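Long-range contacts in Ika8 (Synthetic construct, PDB 6G6P), which is of unknown function but, as a designed construct, folds into an eight-bladed beta-propeller built from WD40 repeats: residues 13-18 / 32-37; 174-179 / 192-197. All coordinates share one frame; numbering follows the deposited sequence.

Overall arrangement
From the N terminus, strand 7-11 joins the last blade, the one formed by the C-terminal strands, so the two chain ends together close the propeller ring. The chain then passes through 13-18 into the next blade, whose first hairpin, strands 18-24 and 27-32, ends in the turn 32-37; contact 1 closes this loop within the first WD repeat. Contact 2 makes the equivalent closure, 174-179 onto 192-197, four repeats later. The two neither nest nor cross but follow in series. Their centres, about 29 Å apart, lie across the ring, with nearest atoms about 16 Å apart. Each ties a loop between blades to a turn within a blade.

Contact 1: residues 13-18 / 32-37; sequences GHQSAI and AADGTI
H14 reaches across to T36 with the edge of its ring: ND1 donates to T36 OG1 at 3.1 Å, with the acceptor almost in the ring plane and a nearly straight bond (163°). This is the histidine of the WD40 hydrogen-bond network, on the loop that enters a propeller blade; its other ring nitrogen, NE2, bonds to S30, so the rotation of the ring is fixed from both ends. The relay continues from T36 to D34. T36 OG1 donates to D34 OD1 at 2.6 Å, on the syn side of the carboxylate, and T36 N reaches the same oxygen from the same face, forming an Asx turn. T36 OG1 is placed between the backbone N and carbonyl carbon (chi1 58°), where it can accept from the histidine and give to the aspartate. An alanine here in place of D34 would take away the oxygen that gathers T36 N and OG1, so the Asx turn would probably be lost and the T36 hydroxyl left without its acceptor.

D34 also faces S16: its backbone N makes a weak bond to S16 OG at 3.1 Å, while the hydroxyl sits over the carboxylate carbon, 3.0 Å from D34 CG. Next to it, A33 N donates to A17 O at 2.9 Å. I18 and A32 form an antiparallel non-hydrogen-bonded pair at the end of the hairpin of strands 18-24 and 27-32, and A32 opens a type I turn running to G35, whose positive phi suits glycine. A17 O takes a CA-H...O contact from A32 as well. The A32 methyl fills the space between the polar groups: CB lies 3.3 Å from S16 OG and meets the H14 ring obliquely, 3.5 Å from ND1.

Contact 2: residues 174-179 / 192-197; sequences HQSAIT and AADGTI
H174 ND1 and T196 OG1 share a hydrogen bond modelled very short, 2.5 Å, a length to treat with caution; either atom may be the donor. H174 is the histidine of the WD40 hydrogen-bond network, and its NE2 bonds to S190 on strand 187-192 of the same propeller blade. S176 OG accepts from D194 N at 3.1 Å, a reasonably straight bond (154°) made possible by holding the hydroxyl between its own backbone N and carbonyl carbon (chi1 71°). A weaker, bent bond runs from A193 N to A177 O. Inside the turn, D194 OD1 takes T196 N from above the carboxylate plane, an Asx turn that overlaps the end of the type I turn from A192 to G195.

The backbones meet at I178 and A192, an antiparallel non-hydrogen-bonded pair whose CA atoms lie 3.9 Å apart and whose side chains diverge.

Apolar packing centres on the A192 methyl. I178 bends its delta carbon back to it, CD1 to A192 CB 4.0 Å, while S176 OG and the H174 ring close in around the same methyl, the ring obliquely, with ND1 3.3 Å from A192 CB.

Contact 1: residues 13-18 / 32-37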
loop_
_atom_site.group_PDB
_atom_site.type_symbol
_atom_site.label_atom_id
_atom_site.label_comp_id
_atom_site.label_asym_id
_atom_site.label_seq_id
_atom_site.Cartn_x
_atom_site.Cartn_y
_atom_site.Cartn_z
ATOM N N GLY A 13 0.141 20.617 3.015
ATOM C CA GLY A 13 0.615 19.443 3.719
ATOM C C GLY A 13 0.160 19.422 5.168
ATOM O O GLY A 13 -0.846 20.028 5.551
ATOM N N HIS A 14 0.929 18.714 5.987
ATOM C CA HIS A 14 0.586 18.500 7.384
ATOM C C HIS A 14 1.709 18.989 8.284
ATOM O O HIS A 14 2.819 19.288 7.836
ATOM C CB HIS A 14 0.296 17.018 7.661
ATOM C CG HIS A 14 -0.891 16.485 6.922
ATOM N ND1 HIS A 14 -2.000 15.978 7.565
ATOM C CD2 HIS A 14 -1.142 16.379 5.596
ATOM C CE1 HIS A 14 -2.884 15.582 6.666
ATOM N NE2 HIS A 14 -2.388 15.814 5.464
ATOM N N GLN A 15 1.401 19.060 9.575
ATOM C CA GLN A 15 2.355 19.462 10.596
ATOM C C GLN A 15 3.160 18.290 11.138
ATOM O O GLN A 15 4.035 18.498 11.985
ATOM C CB GLN A 15 1.628 20.167 11.749
ATOM C CG GLN A 15 0.603 21.211 11.309
ATOM C CD GLN A 15 -0.744 20.609 10.940
ATOM O OE1 GLN A 15 -0.867 19.397 10.754
ATOM N NE2 GLN A 15 -1.760 21.457 10.826
ATOM N N SER A 16 2.885 17.072 10.677
ATOM C CA SER A 16 3.619 15.891 11.107
ATOM C C SER A 16 3.759 14.938 9.928
ATOM O O SER A 16 3.163 15.138 8.866
ATOM C CB SER A 16 2.933 15.202 12.294
ATOM O OG SER A 16 1.718 14.597 11.898
ATOM N N ALA A 17 4.555 13.889 10.138
ATOM C CA ALA A 17 4.935 12.975 9.065
ATOM C C ALA A 17 3.718 12.387 8.362
ATOM O O ALA A 17 2.753 11.961 9.001
ATOM C CB ALA A 17 5.800 11.844 9.624
ATOM N N ILE A 18 3.774 12.360 7.031
ATOM C CA ILE A 18 2.728 11.717 6.245
ATOM C C ILE A 18 2.868 10.209 6.395
ATOM O O ILE A 18 3.913 9.632 6.070
ATOM C CB ILE A 18 2.804 12.132 4.769
ATOM C CG1 ILE A 18 2.757 13.657 4.624
ATOM C CG2 ILE A 18 1.683 11.468 3.977
ATOM C CD1 ILE A 18 1.537 14.301 5.233
ATOM N N ALA A 32 -1.605 11.794 8.616
ATOM C CA ALA A 32 -0.375 12.168 9.295
ATOM C C ALA A 32 -0.278 11.455 10.636
ATOM O O ALA A 32 -1.259 10.914 11.152
ATOM C CB ALA A 32 -0.285 13.688 9.496
ATOM N N ALA A 33 0.932 11.472 11.200
ATOM C CA ALA A 33 1.198 10.794 12.463
ATOM C C ALA A 33 0.486 11.433 13.648
ATOM O O ALA A 33 0.437 10.817 14.719
ATOM C CB ALA A 33 2.704 10.755 12.731
ATOM N N ASP A 34 -0.056 12.640 13.498
ATOM C CA ASP A 34 -0.816 13.278 14.563
ATOM C C ASP A 34 -2.313 13.013 14.454
ATOM O O ASP A 34 -3.093 13.616 15.201
ATOM C CB ASP A 34 -0.548 14.788 14.583
ATOM C CG ASP A 34 -0.844 15.460 13.253
ATOM O OD1 ASP A 34 -1.457 14.822 12.372
ATOM O OD2 ASP A 34 -0.453 16.636 13.087
ATOM N N GLY A 35 -2.729 12.135 13.542
ATOM C CA GLY A 35 -4.123 11.794 13.374
ATOM C C GLY A 35 -4.879 12.646 12.379
ATOM O O GLY A 35 -5.983 12.258 11.971
ATOM N N THR A 36 -4.328 13.786 11.973
ATOM C CA THR A 36 -5.037 14.673 11.064
ATOM C C THR A 36 -5.143 14.054 9.676
ATOM O O THR A 36 -4.196 13.440 9.174
ATOM C CB THR A 36 -4.332 16.030 10.977
ATOM O OG1 THR A 36 -2.979 15.847 10.542
ATOM C CG2 THR A 36 -4.332 16.719 12.334
ATOM N N ILE A 37 -6.312 14.211 9.062
ATOM C CA ILE A 37 -6.554 13.802 7.686
ATOM C C ILE A 37 -7.008 15.028 6.906
ATOM O O ILE A 37 -7.840 15.806 7.387
ATOM C CB ILE A 37 -7.603 12.672 7.595
ATOM C CG1 ILE A 37 -7.073 11.389 8.238
ATOM C CG2 ILE A 37 -7.985 12.412 6.152
ATOM C CD1 ILE A 37 -7.993 10.192 8.061
#

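Contact 2: residues 174-179 / 192-197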
loop_
_atom_site.group_PDB
_atom_site.type_symbol
_atom_site.label_atom_id
_atom_site.label_comp_id
_atom_site.label_asym_id
_atom_site.label_seq_id
_atom_site.Cartn_x
_atom_site.Cartn_y
_atom_site.Cartn_z
ATOM N N HIS A 174 6.854 -17.427 3.780
ATOM C CA HIS A 174 8.271 -17.101 3.812
ATOM C C HIS A 174 8.782 -17.214 5.246
ATOM O O HIS A 174 8.022 -17.467 6.185
ATOM C CB HIS A 174 8.513 -15.696 3.251
ATOM C CG HIS A 174 7.933 -15.472 1.887
ATOM N ND1 HIS A 174 8.695 -15.059 0.815
ATOM C CD2 HIS A 174 6.666 -15.589 1.424
ATOM C CE1 HIS A 174 7.923 -14.935 -0.250
ATOM N NE2 HIS A 174 6.687 -15.253 0.092
ATOM N N GLN A 175 10.088 -17.020 5.414
ATOM C CA GLN A 175 10.709 -17.018 6.732
ATOM C C GLN A 175 11.182 -15.631 7.149
ATOM O O GLN A 175 11.903 -15.505 8.146
ATOM C CB GLN A 175 11.872 -18.011 6.785
ATOM C CG GLN A 175 12.772 -18.022 5.559
ATOM C CD GLN A 175 12.270 -18.953 4.474
ATOM O OE1 GLN A 175 11.223 -19.588 4.616
ATOM N NE2 GLN A 175 13.023 -19.053 3.387
ATOM N N SER A 176 10.806 -14.593 6.409
ATOM C CA SER A 176 11.007 -13.213 6.820
ATOM C C SER A 176 9.699 -12.459 6.626
ATOM O O SER A 176 8.753 -12.965 6.015
ATOM C CB SER A 176 12.147 -12.541 6.038
ATOM O OG SER A 176 11.779 -12.304 4.691
ATOM N N ALA A 177 9.651 -11.237 7.157
ATOM C CA ALA A 177 8.414 -10.464 7.158
ATOM C C ALA A 177 7.921 -10.207 5.739
ATOM O O ALA A 177 8.680 -9.763 4.873
ATOM C CB ALA A 177 8.624 -9.140 7.894
ATOM N N ILE A 178 6.636 -10.485 5.507
ATOM C CA ILE A 178 6.045 -10.269 4.192
ATOM C C ILE A 178 5.918 -8.772 3.921
ATOM O O ILE A 178 5.694 -7.966 4.835
ATOM C CB ILE A 178 4.680 -10.973 4.095
ATOM C CG1 ILE A 178 4.784 -12.403 4.619
ATOM C CG2 ILE A 178 4.218 -11.024 2.665
ATOM C CD1 ILE A 178 5.653 -13.288 3.763
ATOM N N THR A 179 6.066 -8.394 2.651
ATOM C CA THR A 179 6.082 -6.992 2.246
ATOM C C THR A 179 4.905 -6.615 1.359
ATOM O O THR A 179 4.236 -5.611 1.626
ATOM C CB THR A 179 7.405 -6.666 1.532
ATOM O OG1 THR A 179 8.460 -6.568 2.498
ATOM C CG2 THR A 179 7.299 -5.347 0.774
ATOM N N ALA A 192 8.597 -11.226 0.382
ATOM C CA ALA A 192 8.982 -10.963 1.761
ATOM C C ALA A 192 10.154 -9.986 1.806
ATOM O O ALA A 192 10.623 -9.490 0.779
ATOM C CB ALA A 192 9.327 -12.267 2.480
ATOM N N ALA A 193 10.638 -9.732 3.024
ATOM C CA ALA A 193 11.645 -8.695 3.227
ATOM C C ALA A 193 13.011 -9.118 2.700
ATOM O O ALA A 193 13.771 -8.281 2.198
ATOM C CB ALA A 193 11.734 -8.336 4.709
ATOM N N ASP A 194 13.347 -10.402 2.803
ATOM C CA ASP A 194 14.669 -10.879 2.409
ATOM C C ASP A 194 14.824 -11.048 0.899
ATOM O O ASP A 194 15.825 -11.622 0.456
ATOM C CB ASP A 194 14.986 -12.200 3.121
ATOM C CG ASP A 194 14.009 -13.308 2.770
ATOM O OD1 ASP A 194 13.017 -13.036 2.061
ATOM O OD2 ASP A 194 14.235 -14.456 3.208
ATOM N N GLY A 195 13.868 -10.571 0.107
ATOM C CA GLY A 195 13.954 -10.655 -1.335
ATOM C C GLY A 195 13.255 -11.840 -1.964
ATOM O O GLY A 195 13.216 -11.930 -3.196
ATOM N N THR A 196 12.698 -12.747 -1.166
ATOM C CA THR A 196 12.067 -13.934 -1.724
ATOM C C THR A 196 10.744 -13.580 -2.391
ATOM O O THR A 196 10.013 -12.695 -1.937
ATOM C CB THR A 196 11.837 -14.984 -0.635
ATOM O OG1 THR A 196 11.042 -14.426 0.419
ATOM C CG2 THR A 196 13.165 -15.464 -0.066
ATOM N N ILE A 197 10.444 -14.277 -3.483
ATOM C CA ILE A 197 9.187 -14.128 -4.207
ATOM C C ILE A 197 8.696 -15.518 -4.582
ATOM O O ILE A 197 9.441 -16.306 -5.174
ATOM C CB ILE A 197 9.345 -13.244 -5.461
ATOM C CG1 ILE A 197 9.633 -11.793 -5.055
ATOM C CG2 ILE A 197 8.113 -13.349 -6.356
ATOM C CD1 ILE A 197 8.410 -10.898 -5.021
#